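Local coordinates for response regulator receiver protein (Sinorhizobium medicae, PDB 2RDM) that probably acts as a phosphorylation-dependent receiver module in two-component signalling, although its specific role is unknown, at residues A5-L10 and A50-V55; V83-H88 and K106-A111. The protein carries 1 engineered substitution. All blocks are in the same frame, centred on the assembly; numbering follows the deposited sequence.

Overall arrangement
Interaction 1 joins two neighbouring parallel strands, 7-11 and 53-57; interaction 2 joins the end of the next strand, 82-86, to the loop leading into helix 110-122. Their centres lie about 17 Å apart, on opposite sides of the chain's centre, yet the two contacts meet within one sheet: Val-54 O lies 2.9 Å from Val-83 N, a probable hydrogen bond, and Val-55 CG1 packs on Ile-85 CG1 at 3.7 Å. Strand 53-57 ends at Asp-57, the predicted phosphorylation site, which Ile-85 also touches. Interaction 2 therefore borders the probable active site, whereas interaction 1 builds the sheet behind it; a glycerol, probably from the crystallisation liquor, lies about 3 Å from the Lys-106 side chain.

Interaction 1: residues A5-L10 and A50-V55; sequences AVTILL and AIDGVV
Val-55 spreads its two methyls between Ile-8 and Leu-10 on one face of the sheet. Its CG2 meets Ile-8 CG2 at 3.7 Å, while CG1 lies 3.8 Å from Leu-10 CD1. Leu-10 holds CG anti to its backbone N (chi1 170°), and from there CD1 reaches toward the neighbouring strand. Helix 110-122 covers Ile-8 and Val-55 through Val-117, and helix 15-27 packs on Leu-10. Next along this face, Ile-8 CD1 lies 3.9 Å from Gly-53 CA, taking up room that a CB on Gly-53 would contest. On the other face Leu-9 CB touches Ile-51 CG2, in the conformer given for Ile-51, and more loosely Val-54 CG2.

The strands run parallel, with Leu-9 bonding to both sides of Val-54: its N donates to Gly-53 O and its O accepts from Val-55 N at 2.8 Å. This pairing belongs to the 2-1-3-4-5 parallel sheet of the CheY-like receiver fold, in which 7-11 and 53-57 are inner strands.

Toward the beginning of the strands the pattern changes. Thr-7 O accepts Asp-52 N at 2.9 Å and only a weak bond from Gly-53 N. Asp-52 turns its carboxylate back, crossing the Thr-7 side chain at about a right angle, and OD2 receives Thr-7 N through its anti lone pair at 2.8 Å, almost straight at 177°. Its CB meanwhile rests on Val-6 CG1. An alanine in place of Asp-52 would probably leave the Thr-7 N-H without its acceptor and free the water now held by the carboxylate to shift. That water is 2.7 Å from Asp-52 OD2 and also bonds Ala-5 O, with a weak link to Thr-7 OG1 at this polar end.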
loop_
_atom_site.group_PDB
_atom_site.type_symbol
_atom_site.label_atom_id
_atom_site.label_comp_id
_atom_site.label_asym_id
_atom_site.label_seq_id
_atom_site.Cartn_x
_atom_site.Cartn_y
_atom_site.Cartn_z
ATOM N N ALA A 5 2.622 -24.251 15.675
ATOM C CA ALA A 5 1.397 -23.767 15.052
ATOM C C ALA A 5 1.079 -22.315 15.373
ATOM O O ALA A 5 1.595 -21.743 16.332
ATOM C CB ALA A 5 0.239 -24.653 15.438
ATOM N N VAL A 6 0.209 -21.744 14.545
ATOM C CA VAL A 6 -0.237 -20.372 14.671
ATOM C C VAL A 6 -1.588 -20.423 15.350
ATOM O O VAL A 6 -2.492 -21.107 14.880
ATOM C CB VAL A 6 -0.375 -19.704 13.275
ATOM C CG1 VAL A 6 -0.979 -18.290 13.380
ATOM C CG2 VAL A 6 0.974 -19.656 12.584
ATOM N N THR A 7 -1.734 -19.681 16.441
ATOM C CA THR A 7 -2.966 -19.716 17.225
ATOM C C THR A 7 -3.844 -18.495 16.982
ATOM O O THR A 7 -3.397 -17.355 17.133
ATOM C CB THR A 7 -2.648 -19.821 18.732
ATOM O OG1 THR A 7 -1.788 -20.948 18.950
ATOM C CG2 THR A 7 -3.929 -19.991 19.550
ATOM N N ILE A 8 -5.110 -18.740 16.648
ATOM C CA ILE A 8 -6.053 -17.666 16.438
ATOM C C ILE A 8 -7.097 -17.685 17.558
ATOM O O ILE A 8 -7.701 -18.722 17.829
ATOM C CB ILE A 8 -6.739 -17.795 15.064
ATOM C CG1 ILE A 8 -5.696 -17.797 13.917
ATOM C CG2 ILE A 8 -7.763 -16.718 14.886
ATOM C CD1 ILE A 8 -4.834 -16.555 13.821
ATOM N N LEU A 9 -7.254 -16.547 18.237
ATOM C CA LEU A 9 -8.306 -16.396 19.217
ATOM C C LEU A 9 -9.520 -16.009 18.414
ATOM O O LEU A 9 -9.500 -14.985 17.732
ATOM C CB LEU A 9 -7.963 -15.292 20.211
ATOM C CG LEU A 9 -8.957 -15.017 21.350
ATOM C CD1 LEU A 9 -9.271 -16.275 22.173
ATOM C CD2 LEU A 9 -8.457 -13.898 22.238
ATOM N N LEU A 10 -10.567 -16.824 18.506
ATOM C CA LEU A 10 -11.811 -16.584 17.796
ATOM C C LEU A 10 -12.928 -16.339 18.802
ATOM O O LEU A 10 -13.210 -17.204 19.631
ATOM C CB LEU A 10 -12.143 -17.784 16.906
ATOM C CG LEU A 10 -13.515 -17.868 16.233
ATOM C CD1 LEU A 10 -13.663 -16.818 15.127
ATOM C CD2 LEU A 10 -13.752 -19.263 15.667
ATOM N N ALA A 50 -0.189 -17.829 24.220
ATOM C CA ALA A 50 0.375 -17.463 22.922
ATOM C C ALA A 50 -0.763 -17.262 21.934
ATOM O O ALA A 50 -1.384 -18.228 21.495
ATOM C CB ALA A 50 1.329 -18.540 22.419
ATOM N N ILE A 51 -1.050 -16.000 21.626
ATOM C CA ILE A 51 -2.090 -15.643 20.658
ATOM C C ILE A 51 -1.474 -14.871 19.493
ATOM O O ILE A 51 -0.885 -13.801 19.693
ATOM C CB ILE A 51 -3.209 -14.792 21.312
ATOM C CG1 ILE A 51 -3.812 -15.495 22.545
ATOM C CG2 ILE A 51 -4.279 -14.399 20.273
ATOM C CD1 ILE A 51 -4.881 -16.551 22.251
ATOM N N ASP A 52 -1.624 -15.403 18.282
ATOM C CA ASP A 52 -0.992 -14.817 17.111
ATOM C C ASP A 52 -1.912 -13.938 16.273
ATOM O O ASP A 52 -1.440 -13.171 15.446
ATOM C CB ASP A 52 -0.398 -15.919 16.251
ATOM C CG ASP A 52 0.601 -16.772 17.017
ATOM O OD1 ASP A 52 1.631 -16.227 17.463
ATOM O OD2 ASP A 52 0.336 -17.982 17.177
ATOM N N GLY A 53 -3.216 -14.035 16.481
ATOM C CA GLY A 53 -4.131 -13.193 15.729
ATOM C C GLY A 53 -5.481 -13.295 16.382
ATOM O O GLY A 53 -5.733 -14.230 17.149
ATOM N N VAL A 54 -6.356 -12.346 16.086
ATOM C CA VAL A 54 -7.624 -12.286 16.781
ATOM C C VAL A 54 -8.728 -12.073 15.746
ATOM O O VAL A 54 -8.645 -11.145 14.952
ATOM C CB VAL A 54 -7.646 -11.140 17.841
ATOM C CG1 VAL A 54 -9.036 -10.995 18.457
ATOM C CG2 VAL A 54 -6.588 -11.373 18.942
ATOM N N VAL A 55 -9.706 -12.971 15.746
ATOM C CA VAL A 55 -10.904 -12.845 14.910
ATOM C C VAL A 55 -12.106 -12.699 15.841
ATOM O O VAL A 55 -12.464 -13.662 16.534
ATOM C CB VAL A 55 -11.091 -14.078 13.997
ATOM C CG1 VAL A 55 -12.315 -13.920 13.151
ATOM C CG2 VAL A 55 -9.903 -14.267 13.061
HETATM O O HOH W 1 1.366 -19.837 18.789
#

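Interaction 2: residues V83-H88 and K106-A111; sequences VYISGH and KPFTSA
Ile-85 and Phe-108 meet at about a right angle, the isoleucine presenting two methyls to the far end of the ring. In the conformer given for Ile-85, CD1 and CG2 each lie 3.6 Å from Phe-108 CZ, and CG2 also approaches CE2; CD1 comes to the ring obliquely. The Phe-108 CB points toward strand 82-86, and a chi1 of 57° puts CG between the backbone N and the carbonyl carbon, the crowded position for a first torsion. Lys-106 N lies at the ring edge, in its plane.

That same N donates to Ser-86 O at 3.0 Å, nearly along the C=O axis and almost straight (170°), tying the loop to the strand end. From the bonded backbone the lysine chain extends beyond CG across the Ser-86 carbonyl: CG is 3.5 Å from Ser-86 O, and CE comes within 4.0 Å of Ile-85 CG2. A glycerol near this side chain is hydrogen-bonded to Ile-85 O and Gly-87 N.

The peptide bond between Lys-106 and Pro-107 is cis, and the chain bends sharply before Phe-108. Beyond it, Thr-109 caps the helix that follows. A lysine followed by a cis-proline after the fifth strand, with a serine or threonine at the end of the fourth, is characteristic of receiver domains, consistent with Lys-106 and Ser-86 lying beside Asp-57, the predicted phosphorylation site.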
loop_
_atom_site.group_PDB
_atom_site.type_symbol
_atom_site.label_atom_id
_atom_site.label_comp_id
_atom_site.label_asym_id
_atom_site.label_seq_id
_atom_site.Cartn_x
_atom_site.Cartn_y
_atom_site.Cartn_z
ATOM N N VAL A 83 -9.026 -9.118 12.880
ATOM C CA VAL A 83 -10.129 -9.204 11.922
ATOM C C VAL A 83 -11.430 -9.130 12.704
ATOM O O VAL A 83 -11.695 -9.983 13.555
ATOM C CB VAL A 83 -10.116 -10.518 11.103
ATOM C CG1 VAL A 83 -11.290 -10.561 10.111
ATOM C CG2 VAL A 83 -8.785 -10.685 10.326
ATOM N N TYR A 84 -12.259 -8.149 12.371
ATOM C CA TYR A 84 -13.591 -8.042 12.960
ATOM C C TYR A 84 -14.612 -8.741 12.087
ATOM O O TYR A 84 -14.521 -8.698 10.862
ATOM C CB TYR A 84 -14.010 -6.586 13.088
ATOM C CG TYR A 84 -13.077 -5.668 13.868
ATOM C CD1 TYR A 84 -13.057 -5.679 15.268
ATOM C CD2 TYR A 84 -12.230 -4.779 13.201
ATOM C CE1 TYR A 84 -12.226 -4.821 15.976
ATOM C CE2 TYR A 84 -11.391 -3.913 13.900
ATOM C CZ TYR A 84 -11.372 -3.961 15.282
ATOM O OH TYR A 84 -10.594 -3.089 15.964
ATOM N N ILE A 85 -15.628 -9.338 12.712
ATOM C CA ILE A 85 -16.697 -10.033 11.992
ATOM C C ILE A 85 -18.033 -9.431 12.416
ATOM O O ILE A 85 -18.407 -9.546 13.580
ATOM C CB ILE A 85 -16.717 -11.553 12.314
ATOM C CG1 ILE A 85 -15.374 -12.231 12.006
ATOM C CG2 ILE A 85 -17.884 -12.252 11.619
ATOM C CD1 ILE A 85 -14.846 -12.066 10.614
ATOM N N SER A 86 -18.728 -8.882 11.443
ATOM C CA SER A 86 -19.952 -8.210 11.747
ATOM C C SER A 86 -21.104 -8.577 10.908
ATOM O O SER A 86 -20.961 -8.946 9.795
ATOM C CB SER A 86 -19.766 -6.736 11.723
ATOM O OG SER A 86 -19.898 -6.283 10.426
ATOM N N GLY A 87 -22.297 -8.464 11.481
ATOM C CA GLY A 87 -23.523 -8.710 10.744
ATOM C C GLY A 87 -23.921 -7.534 9.873
ATOM O O GLY A 87 -24.057 -7.668 8.656
ATOM N N HIS A 88 -24.108 -6.377 10.499
ATOM C CA HIS A 88 -24.799 -5.263 9.861
ATOM C C HIS A 88 -23.870 -4.067 9.682
ATOM O O HIS A 88 -23.358 -3.825 8.589
ATOM C CB HIS A 88 -26.028 -4.857 10.676
ATOM C CG HIS A 88 -27.047 -5.945 10.815
ATOM N ND1 HIS A 88 -28.014 -6.185 9.861
ATOM C CD2 HIS A 88 -27.252 -6.857 11.795
ATOM C CE1 HIS A 88 -28.769 -7.198 10.248
ATOM N NE2 HIS A 88 -28.327 -7.624 11.418
ATOM N N LYS A 106 -20.956 -9.716 6.917
ATOM C CA LYS A 106 -21.765 -10.805 6.373
ATOM C C LYS A 106 -22.624 -10.317 5.199
ATOM O O LYS A 106 -23.187 -9.224 5.266
ATOM C CB LYS A 106 -22.627 -11.424 7.479
ATOM C CG LYS A 106 -21.804 -12.090 8.572
ATOM C CD LYS A 106 -22.661 -12.450 9.767
ATOM C CE LYS A 106 -21.809 -12.884 10.932
ATOM N NZ LYS A 106 -22.623 -12.944 12.172
ATOM N N PRO A 107 -22.685 -11.099 4.100
ATOM C CA PRO A 107 -22.008 -12.383 3.929
ATOM C C PRO A 107 -20.565 -12.243 3.435
ATOM O O PRO A 107 -20.245 -11.322 2.679
ATOM C CB PRO A 107 -22.854 -13.075 2.864
ATOM C CG PRO A 107 -23.406 -11.958 2.041
ATOM C CD PRO A 107 -23.477 -10.735 2.909
ATOM N N PHE A 108 -19.712 -13.148 3.901
ATOM C CA PHE A 108 -18.365 -13.305 3.363
ATOM C C PHE A 108 -18.047 -14.784 3.312
ATOM O O PHE A 108 -18.700 -15.591 3.981
ATOM C CB PHE A 108 -17.318 -12.519 4.182
ATOM C CG PHE A 108 -17.272 -12.891 5.632
ATOM C CD1 PHE A 108 -16.428 -13.910 6.070
ATOM C CD2 PHE A 108 -18.046 -12.210 6.566
ATOM C CE1 PHE A 108 -16.392 -14.267 7.413
ATOM C CE2 PHE A 108 -18.002 -12.552 7.909
ATOM C CZ PHE A 108 -17.178 -13.585 8.327
ATOM N N THR A 109 -17.036 -15.143 2.530
ATOM C CA THR A 109 -16.728 -16.535 2.293
ATOM C C THR A 109 -15.583 -16.994 3.176
ATOM O O THR A 109 -14.880 -16.180 3.775
ATOM C CB THR A 109 -16.323 -16.758 0.839
ATOM O OG1 THR A 109 -15.096 -16.066 0.589
ATOM C CG2 THR A 109 -17.408 -16.213 -0.090
ATOM N N SER A 110 -15.407 -18.307 3.236
ATOM C CA SER A 110 -14.267 -18.922 3.900
ATOM C C SER A 110 -12.936 -18.420 3.340
ATOM O O SER A 110 -12.000 -18.160 4.098
ATOM C CB SER A 110 -14.357 -20.445 3.767
ATOM O OG SER A 110 -14.392 -20.828 2.396
ATOM N N ALA A 111 -12.855 -18.290 2.018
ATOM C CA ALA A 111 -11.656 -17.760 1.361
ATOM C C ALA A 111 -11.327 -16.349 1.841
ATOM O O ALA A 111 -10.172 -16.038 2.116
ATOM C CB ALA A 111 -11.829 -17.778 -0.144
#